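Local coordinates for protein 2-oxoadipate dioxygenase/decarboxylase (PDB 6W1G) that catalyses the iron(II)-dependent decarboxylation and hydroxylation of 2-oxoadipate to D-2-hydroxyglutarate, a step of D-lysine catabolism, at residues R13-A18 and D178-V183; L162-Q167 and G172-A177; T378-L383 and G387-E392. All coordinates share one frame; numbering follows the deposited sequence.

Contact 1 (R13-A18 and D178-V183); sequences RAQFSA and DAETFV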
loop_
_atom_site.group_PDB
_atom_site.type_symbol
_atom_site.label_atom_id
_atom_site.label_comp_id
_atom_site.label_asym_id
_atom_site.label_seq_id
_atom_site.Cartn_x
_atom_site.Cartn_y
_atom_site.Cartn_z
ATOM N N ARG A 13 14.999 -1.568 -4.303
ATOM C CA ARG A 13 13.669 -1.741 -3.736
ATOM C C ARG A 13 13.191 -3.179 -3.880
ATOM O O ARG A 13 12.655 -3.766 -2.935
ATOM C CB ARG A 13 12.699 -0.783 -4.419
ATOM C CG ARG A 13 11.328 -0.802 -3.817
ATOM C CD ARG A 13 10.408 0.285 -4.339
ATOM N NE ARG A 13 10.156 0.178 -5.749
ATOM C CZ ARG A 13 10.721 0.865 -6.736
ATOM N NH1 ARG A 13 11.647 1.773 -6.520
ATOM N NH2 ARG A 13 10.354 0.618 -7.981
ATOM N N ALA A 14 13.381 -3.785 -5.065
ATOM C CA ALA A 14 12.934 -5.176 -5.232
ATOM C C ALA A 14 13.667 -6.096 -4.289
ATOM O O ALA A 14 13.074 -7.009 -3.688
ATOM C CB ALA A 14 13.142 -5.607 -6.682
ATOM N N GLN A 15 14.979 -5.889 -4.143
ATOM C CA GLN A 15 15.772 -6.712 -3.234
ATOM C C GLN A 15 15.349 -6.528 -1.781
ATOM O O GLN A 15 15.282 -7.498 -0.998
ATOM C CB GLN A 15 17.242 -6.371 -3.407
ATOM C CG GLN A 15 17.834 -6.921 -4.683
ATOM C CD GLN A 15 19.222 -6.426 -4.952
ATOM O OE1 GLN A 15 19.727 -5.548 -4.260
ATOM N NE2 GLN A 15 19.842 -6.971 -5.979
ATOM N N PHE A 16 15.055 -5.291 -1.396
ATOM C CA PHE A 16 14.615 -5.011 -0.040
ATOM C C PHE A 16 13.272 -5.656 0.244
ATOM O O PHE A 16 13.082 -6.279 1.300
ATOM C CB PHE A 16 14.544 -3.492 0.175
ATOM C CG PHE A 16 14.092 -3.079 1.542
ATOM C CD1 PHE A 16 14.956 -3.105 2.622
ATOM C CD2 PHE A 16 12.803 -2.669 1.763
ATOM C CE1 PHE A 16 14.532 -2.729 3.900
ATOM C CE2 PHE A 16 12.390 -2.309 3.031
ATOM C CZ PHE A 16 13.252 -2.347 4.098
ATOM N N SER A 17 12.320 -5.539 -0.690
ATOM C CA SER A 17 11.015 -6.162 -0.507
ATOM C C SER A 17 11.186 -7.664 -0.317
ATOM O O SER A 17 10.555 -8.296 0.542
ATOM C CB SER A 17 10.157 -5.870 -1.706
ATOM O OG SER A 17 8.908 -6.511 -1.573
ATOM N N ALA A 18 12.013 -8.293 -1.165
ATOM C CA ALA A 18 12.213 -9.736 -1.053
ATOM C C ALA A 18 12.865 -10.128 0.261
ATOM O O ALA A 18 12.478 -11.132 0.894
ATOM C CB ALA A 18 13.073 -10.244 -2.215
ATOM N N ASP A 178 27.559 -2.243 -2.130
ATOM C CA ASP A 178 27.067 -1.307 -1.132
ATOM C C ASP A 178 25.553 -1.366 -1.039
ATOM O O ASP A 178 25.005 -1.208 0.054
ATOM C CB ASP A 178 27.545 0.120 -1.415
ATOM C CG ASP A 178 29.024 0.294 -1.155
ATOM O OD1 ASP A 178 29.652 -0.597 -0.517
ATOM O OD2 ASP A 178 29.577 1.312 -1.628
ATOM N N ALA A 179 24.852 -1.609 -2.164
ATOM C CA ALA A 179 23.402 -1.764 -2.105
ATOM C C ALA A 179 23.011 -2.986 -1.293
ATOM O O ALA A 179 22.020 -2.959 -0.549
ATOM C CB ALA A 179 22.808 -1.839 -3.503
ATOM N N GLU A 180 23.732 -4.106 -1.467
ATOM C CA GLU A 180 23.465 -5.293 -0.660
ATOM C C GLU A 180 23.690 -5.023 0.831
ATOM O O GLU A 180 22.872 -5.410 1.676
ATOM C CB GLU A 180 24.268 -6.496 -1.118
ATOM C CG GLU A 180 23.786 -7.769 -0.375
ATOM C CD GLU A 180 22.244 -7.847 -0.259
ATOM O OE1 GLU A 180 21.582 -7.853 -1.317
ATOM O OE2 GLU A 180 21.697 -7.870 0.871
ATOM N N THR A 181 24.777 -4.316 1.174
ATOM C CA THR A 181 25.004 -3.963 2.563
ATOM C C THR A 181 23.882 -3.071 3.069
ATOM O O THR A 181 23.379 -3.246 4.187
ATOM C CB THR A 181 26.360 -3.281 2.721
ATOM O OG1 THR A 181 27.378 -4.151 2.216
ATOM C CG2 THR A 181 26.640 -2.914 4.179
ATOM N N PHE A 182 23.489 -2.100 2.255
ATOM C CA PHE A 182 22.382 -1.213 2.613
ATOM C C PHE A 182 21.105 -1.994 2.943
ATOM O O PHE A 182 20.419 -1.693 3.926
ATOM C CB PHE A 182 22.132 -0.177 1.495
ATOM C CG PHE A 182 20.889 0.621 1.708
ATOM C CD1 PHE A 182 20.848 1.693 2.581
ATOM C CD2 PHE A 182 19.714 0.213 1.096
ATOM C CE1 PHE A 182 19.624 2.352 2.770
ATOM C CE2 PHE A 182 18.545 0.886 1.279
ATOM C CZ PHE A 182 18.504 1.934 2.117
ATOM N N VAL A 183 20.742 -2.968 2.083
ATOM C CA VAL A 183 19.516 -3.712 2.324
ATOM C C VAL A 183 19.597 -4.422 3.656
ATOM O O VAL A 183 18.652 -4.391 4.442
ATOM C CB VAL A 183 19.258 -4.671 1.145
ATOM C CG1 VAL A 183 18.213 -5.701 1.527
ATOM C CG2 VAL A 183 18.817 -3.861 -0.080
#
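Val-183 sets its CG1 anti to the backbone N (chi1 165°) and its CG2 beside that nitrogen, a rotamer that turns both methyls onto the helix carrying Phe-16 and Gln-15. CG1 of Val-183 reaches the backbone, lying 4.0 Å from CA of Phe-16 and 4.3 Å from the carbonyl O of Gln-15. CG2 of Val-183 takes the side-chain part, 4.3 Å from CB of Phe-16 and 4.5 Å from CB of Gln-15. Val-183 CG1 stands at the edge of the Phe-16 ring, near its plane. Val-183 and Phe-16 are both buried, and their CA atoms, 5.6 Å apart, are the closest pair of the two backbones.

Toward the surface the contact turns polar but remains loose. The extended Gln-15 chain and the Glu-180 chain, bent at chi2, bring the two OE1 atoms to 4.2 Å, with the amide and carboxylate planes 45° apart. No hydrogen bond links the two segments, and the other carboxylate oxygen of Glu-180, OE2, is hydrogen-bonded along its own helix to NE2 of Gln-184. The 206 Å² interface is thus helix-helix packing with a polar border, near the metal site: the side chain of Phe-16 is about 11 Å from that of the iron ligand His-70.

The helix axes approach to 10.0 Å and cross at -35°, so helices 9-27 and 176-188 run in roughly the same direction. Ile-12 and Ala-19 of helix 9-27 extend the seat of Val-183. Beyond it, Phe-182 packs on Leu-87 and Val-90 of helix 78-90 and on Leu-164 and Ile-165 of helix 159-171, while OG of Ser-17 is hydrogen-bonded to NH2 of Arg-69 at the start of strand 69-75.

Contact 2 (L162-Q167 and G172-A177); sequences LELIAQ and GGLDAA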
loop_
_atom_site.group_PDB
_atom_site.type_symbol
_atom_site.label_atom_id
_atom_site.label_comp_id
_atom_site.label_asym_id
_atom_site.label_seq_id
_atom_site.Cartn_x
_atom_site.Cartn_y
_atom_site.Cartn_z
ATOM N N LEU A 162 22.945 4.596 8.219
ATOM C CA LEU A 162 23.017 6.045 8.092
ATOM C C LEU A 162 24.186 6.465 7.206
ATOM O O LEU A 162 24.058 7.380 6.387
ATOM C CB LEU A 162 23.106 6.680 9.477
ATOM C CG LEU A 162 21.874 6.476 10.351
ATOM C CD1 LEU A 162 22.160 7.007 11.753
ATOM C CD2 LEU A 162 20.635 7.125 9.745
ATOM N N GLU A 163 25.321 5.763 7.321
ATOM C CA GLU A 163 26.464 6.066 6.470
ATOM C C GLU A 163 26.121 5.847 5.008
ATOM O O GLU A 163 26.497 6.646 4.144
ATOM C CB GLU A 163 27.646 5.181 6.857
ATOM C CG GLU A 163 28.281 5.523 8.167
ATOM C CD GLU A 163 29.284 4.507 8.643
ATOM O OE1 GLU A 163 29.541 3.448 8.004
ATOM O OE2 GLU A 163 29.830 4.757 9.734
ATOM N N LEU A 164 25.437 4.726 4.704
ATOM C CA LEU A 164 25.173 4.405 3.308
ATOM C C LEU A 164 24.093 5.309 2.723
ATOM O O LEU A 164 24.167 5.648 1.533
ATOM C CB LEU A 164 24.796 2.934 3.188
ATOM C CG LEU A 164 25.979 1.983 3.364
ATOM C CD1 LEU A 164 25.510 0.544 3.621
ATOM C CD2 LEU A 164 26.857 2.028 2.110
ATOM N N ILE A 165 23.136 5.768 3.525
ATOM C CA ILE A 165 22.175 6.782 3.083
ATOM C C ILE A 165 22.907 8.064 2.694
ATOM O O ILE A 165 22.704 8.644 1.615
ATOM C CB ILE A 165 21.125 7.055 4.162
ATOM C CG1 ILE A 165 20.254 5.811 4.391
ATOM C CG2 ILE A 165 20.247 8.217 3.781
ATOM C CD1 ILE A 165 19.401 5.887 5.630
ATOM N N ALA A 166 23.824 8.509 3.560
ATOM C CA ALA A 166 24.581 9.734 3.287
ATOM C C ALA A 166 25.449 9.569 2.046
ATOM O O ALA A 166 25.574 10.494 1.220
ATOM C CB ALA A 166 25.396 10.126 4.516
ATOM N N GLN A 167 26.098 8.412 1.921
ATOM C CA GLN A 167 26.929 8.121 0.765
ATOM C C GLN A 167 26.114 8.148 -0.522
ATOM O O GLN A 167 26.530 8.748 -1.542
ATOM C CB GLN A 167 27.589 6.773 0.940
ATOM C CG GLN A 167 28.508 6.408 -0.180
ATOM C CD GLN A 167 29.094 5.023 -0.009
ATOM O OE1 GLN A 167 29.486 4.634 1.097
ATOM N NE2 GLN A 167 29.220 4.304 -1.091
ATOM N N GLY A 172 25.332 9.924 -5.522
ATOM C CA GLY A 172 24.306 9.718 -6.525
ATOM C C GLY A 172 23.852 8.296 -6.715
ATOM O O GLY A 172 23.208 7.996 -7.733
ATOM N N GLY A 173 24.221 7.389 -5.838
ATOM C CA GLY A 173 23.774 6.015 -5.879
ATOM C C GLY A 173 24.757 5.119 -5.140
ATOM O O GLY A 173 25.703 5.598 -4.511
ATOM N N LEU A 174 24.504 3.814 -5.240
ATOM C CA LEU A 174 25.298 2.784 -4.610
ATOM C C LEU A 174 25.591 1.705 -5.638
ATOM O O LEU A 174 24.730 1.337 -6.427
ATOM C CB LEU A 174 24.565 2.147 -3.421
ATOM C CG LEU A 174 24.205 3.093 -2.282
ATOM C CD1 LEU A 174 23.366 2.316 -1.249
ATOM C CD2 LEU A 174 25.446 3.641 -1.643
ATOM N N ASP A 175 26.810 1.169 -5.615
ATOM C CA ASP A 175 27.135 -0.029 -6.405
ATOM C C ASP A 175 26.494 -1.270 -5.799
ATOM O O ASP A 175 25.876 -1.209 -4.757
ATOM C CB ASP A 175 28.635 -0.147 -6.601
ATOM C CG ASP A 175 29.419 -0.449 -5.327
ATOM O OD1 ASP A 175 28.919 -0.879 -4.286
ATOM O OD2 ASP A 175 30.645 -0.300 -5.406
ATOM N N ALA A 176 26.646 -2.413 -6.484
ATOM C CA ALA A 176 25.926 -3.617 -6.080
ATOM C C ALA A 176 26.303 -4.050 -4.672
ATOM O O ALA A 176 25.426 -4.422 -3.882
ATOM C CB ALA A 176 26.169 -4.758 -7.069
ATOM N N ALA A 177 27.593 -4.035 -4.344
ATOM C CA ALA A 177 28.009 -4.483 -3.020
ATOM C C ALA A 177 27.482 -3.567 -1.927
ATOM O O ALA A 177 27.015 -4.047 -0.887
ATOM C CB ALA A 177 29.523 -4.561 -2.926
HETATM O O HOH W 1 28.337 5.174 -3.732
#
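Leu-174 meets the preceding helix through one methyl, CD2, which touches three groups. CD2 of Leu-174 lies 3.9 Å from NE2 of Gln-167, 4.0 Å from the carbonyl O of Leu-164 and 4.3 Å from CD2 of Leu-164, so the methyl is packed against an amide end, a backbone carbonyl and another methyl. The Gln-167 and Leu-174 side chains cross at a slant rather than lying alongside each other.

No direct hydrogen bond joins the segments; a water does so instead. It accepts from NE2 of Gln-167 at 2.9 Å and donates to O of Gly-173 at 2.8 Å. The amide is carried to this water by an extended chain whose CG is anti to the backbone N (chi1 -178°). NE2 probably also donates to OD2 of Asp-178, which would help orient the amide.

Farther out, the backbone makes the turn. Gly-172 leaves the helix with positive phi, and Gly-173 is nearly extended, in a backbone conformation where a CB would press against the preceding carbonyl O. Asp-175 then N-caps the next helix, its OD1 accepting from N of Asp-178.

The contact thus closes the short glycine-containing connection between helices 159-171 and 176-188. The Leu-174 side chain touches Phe-182 of the second helix and Val-90 of helix 78-90, and its backbone is hydrogen-bonded to Val-7 of the N-terminal segment.

Contact 3 (T378-L383 and G387-E392); sequences TTLQGL and GHVHFE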
loop_
_atom_site.group_PDB
_atom_site.type_symbol
_atom_site.label_atom_id
_atom_site.label_comp_id
_atom_site.label_asym_id
_atom_site.label_seq_id
_atom_site.Cartn_x
_atom_site.Cartn_y
_atom_site.Cartn_z
ATOM N N THR A 378 -10.279 9.058 -36.650
ATOM C CA THR A 378 -9.696 10.335 -36.275
ATOM C C THR A 378 -9.783 10.636 -34.784
ATOM O O THR A 378 -9.295 11.702 -34.367
ATOM C CB THR A 378 -10.356 11.504 -37.036
ATOM O OG1 THR A 378 -11.746 11.634 -36.695
ATOM C CG2 THR A 378 -10.214 11.324 -38.568
ATOM N N THR A 379 -10.308 9.718 -33.974
ATOM C CA THR A 379 -10.541 9.951 -32.563
ATOM C C THR A 379 -10.075 8.751 -31.770
ATOM O O THR A 379 -9.913 7.635 -32.286
ATOM C CB THR A 379 -12.027 10.178 -32.234
ATOM O OG1 THR A 379 -12.706 8.978 -32.548
ATOM C CG2 THR A 379 -12.631 11.357 -32.991
ATOM N N LEU A 380 -9.844 8.994 -30.489
ATOM C CA LEU A 380 -9.479 7.915 -29.580
ATOM C C LEU A 380 -10.573 6.850 -29.517
ATOM O O LEU A 380 -10.308 5.647 -29.614
ATOM C CB LEU A 380 -9.182 8.486 -28.199
ATOM C CG LEU A 380 -8.830 7.471 -27.112
ATOM C CD1 LEU A 380 -7.668 6.597 -27.508
ATOM C CD2 LEU A 380 -8.520 8.235 -25.818
ATOM N N GLN A 381 -11.833 7.276 -29.375
ATOM C CA GLN A 381 -12.909 6.314 -29.344
ATOM C C GLN A 381 -12.983 5.523 -30.644
ATOM O O GLN A 381 -13.250 4.319 -30.635
ATOM C CB GLN A 381 -14.249 7.003 -29.116
ATOM C CG GLN A 381 -15.364 5.998 -28.910
ATOM C CD GLN A 381 -15.165 5.287 -27.607
ATOM O OE1 GLN A 381 -15.055 5.923 -26.560
ATOM N NE2 GLN A 381 -15.122 3.977 -27.635
ATOM N N GLY A 382 -12.768 6.174 -31.764
ATOM C CA GLY A 382 -12.829 5.467 -33.023
ATOM C C GLY A 382 -11.731 4.420 -33.169
ATOM O O GLY A 382 -11.944 3.332 -33.725
ATOM N N LEU A 383 -10.535 4.739 -32.672
ATOM C CA LEU A 383 -9.450 3.774 -32.683
ATOM C C LEU A 383 -9.719 2.609 -31.740
ATOM O O LEU A 383 -9.370 1.470 -32.037
ATOM C CB LEU A 383 -8.139 4.464 -32.286
ATOM C CG LEU A 383 -7.594 5.417 -33.329
ATOM C CD1 LEU A 383 -6.527 6.296 -32.729
ATOM C CD2 LEU A 383 -7.042 4.657 -34.526
ATOM N N GLY A 387 -10.449 -1.444 -32.803
ATOM C CA GLY A 387 -9.485 -2.422 -32.319
ATOM C C GLY A 387 -8.033 -2.029 -32.469
ATOM O O GLY A 387 -7.171 -2.915 -32.367
ATOM N N HIS A 388 -7.744 -0.747 -32.704
ATOM C CA HIS A 388 -6.352 -0.291 -32.820
ATOM C C HIS A 388 -5.725 0.080 -31.493
ATOM O O HIS A 388 -4.496 0.142 -31.401
ATOM C CB HIS A 388 -6.287 0.912 -33.751
ATOM C CG HIS A 388 -6.599 0.592 -35.155
ATOM N ND1 HIS A 388 -5.993 1.231 -36.197
ATOM C CD2 HIS A 388 -7.445 -0.302 -35.707
ATOM C CE1 HIS A 388 -6.493 0.809 -37.333
ATOM N NE2 HIS A 388 -7.389 -0.104 -37.077
ATOM N N VAL A 389 -6.540 0.419 -30.499
ATOM C CA VAL A 389 -6.128 0.840 -29.163
ATOM C C VAL A 389 -6.922 0.006 -28.167
ATOM O O VAL A 389 -8.131 -0.149 -28.331
ATOM C CB VAL A 389 -6.414 2.331 -28.958
ATOM C CG1 VAL A 389 -6.158 2.775 -27.490
ATOM C CG2 VAL A 389 -5.535 3.143 -29.876
ATOM N N HIS A 390 -6.252 -0.494 -27.143
ATOM C CA HIS A 390 -6.892 -1.216 -26.053
ATOM C C HIS A 390 -6.626 -0.461 -24.748
ATOM O O HIS A 390 -5.552 0.083 -24.576
ATOM C CB HIS A 390 -6.237 -2.612 -25.955
ATOM C CG HIS A 390 -6.845 -3.477 -24.920
ATOM N ND1 HIS A 390 -7.974 -4.216 -25.153
ATOM C CD2 HIS A 390 -6.528 -3.659 -23.624
ATOM C CE1 HIS A 390 -8.302 -4.870 -24.043
ATOM N NE2 HIS A 390 -7.459 -4.514 -23.088
ATOM N N PHE A 391 -7.606 -0.422 -23.857
ATOM C CA PHE A 391 -7.441 0.220 -22.571
ATOM C C PHE A 391 -7.716 -0.725 -21.414
ATOM O O PHE A 391 -8.538 -1.644 -21.509
ATOM C CB PHE A 391 -8.272 1.509 -22.462
ATOM C CG PHE A 391 -9.765 1.310 -22.499
ATOM C CD1 PHE A 391 -10.511 1.130 -21.344
ATOM C CD2 PHE A 391 -10.451 1.342 -23.670
ATOM C CE1 PHE A 391 -11.902 1.000 -21.424
ATOM C CE2 PHE A 391 -11.829 1.174 -23.727
ATOM C CZ PHE A 391 -12.536 1.006 -22.595
ATOM N N GLU A 392 -7.018 -0.479 -20.317
ATOM C CA GLU A 392 -7.266 -1.155 -19.051
ATOM C C GLU A 392 -7.171 -0.131 -17.946
ATOM O O GLU A 392 -6.456 0.866 -18.085
ATOM C CB GLU A 392 -6.278 -2.282 -18.760
ATOM C CG GLU A 392 -6.309 -3.497 -19.711
ATOM C CD GLU A 392 -7.581 -4.350 -19.637
ATOM O OE1 GLU A 392 -8.387 -4.201 -18.697
ATOM O OE2 GLU A 392 -7.717 -5.217 -20.542
#
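Leu-383 is joined to the strand side by both its carbonyl and its side chain. Among the hydrogen bonds, N of His-388 donates to O of Leu-383 at 2.8 Å, and the donor stands nearly in line with the carbonyl (C=O...N angle 161°). N of Val-389 adds a weak bond to O of Leu-383 at 3.4 Å. Gly-387, with positive phi, is the first residue beyond the helix, and bonds back into the last turn make a Schellman motif. At the opposite end of helix 380-385, OG1 of Thr-379 accepts from N of Gly-382 at 2.9 Å, an N-cap.

The apolar contacts lie beside these bonds. CB of Leu-383 packs on CG2 of Val-389 at 3.8 Å, and its CD2 comes to 3.9 Å from CB of His-388, the two side chains crossing at about a right angle. Leu-383 CG lies beside the backbone N (chi1 -71°), an orientation that leads its methyl across to the root of the imidazole. One turn earlier, CD1 of Leu-380 reaches CG1 of Val-389 at 4.1 Å, and both residues also touch Tyr-361 of the partner strand.

A His-carboxylate hydrogen bond lies within the strand: NE2 of His-390 donates to OE2 of Glu-392 at 2.7 Å. The donor-hydrogen-acceptor angle is 173°; the carboxylate oxygen lies in the imidazole plane, whereas the nitrogen approaches from above the carboxylate plane.

Together, the chemistry implies a helix-to-strand turn in which a carbonyl of the helix's last turn takes the amide of His-388, and weakly that of Val-389, the first strand residue, while buried Leu-383 and Val-389 hold the two elements together. The His-390 carboxylate bond would fix the orientation of that ring, which also stacks on Trp-58.

How the contacts relate
From the N terminus, contact 1 joins segments 160 residues apart, bringing helix 176-188 against helix 9-27. Within that long loop lies the much shorter one closed by contact 2, at the turn between helices 159-171 and 176-188. The two contacts share helix 176-188 and touch directly, through Leu-164 and Thr-181 among others. Contact 3 follows in series, closing a tight turn from helix 380-385 into strand 389-393. Its centre is about 40 Å from that of contact 1 and 45 Å from that of contact 2, so it belongs to a distant part of the chain.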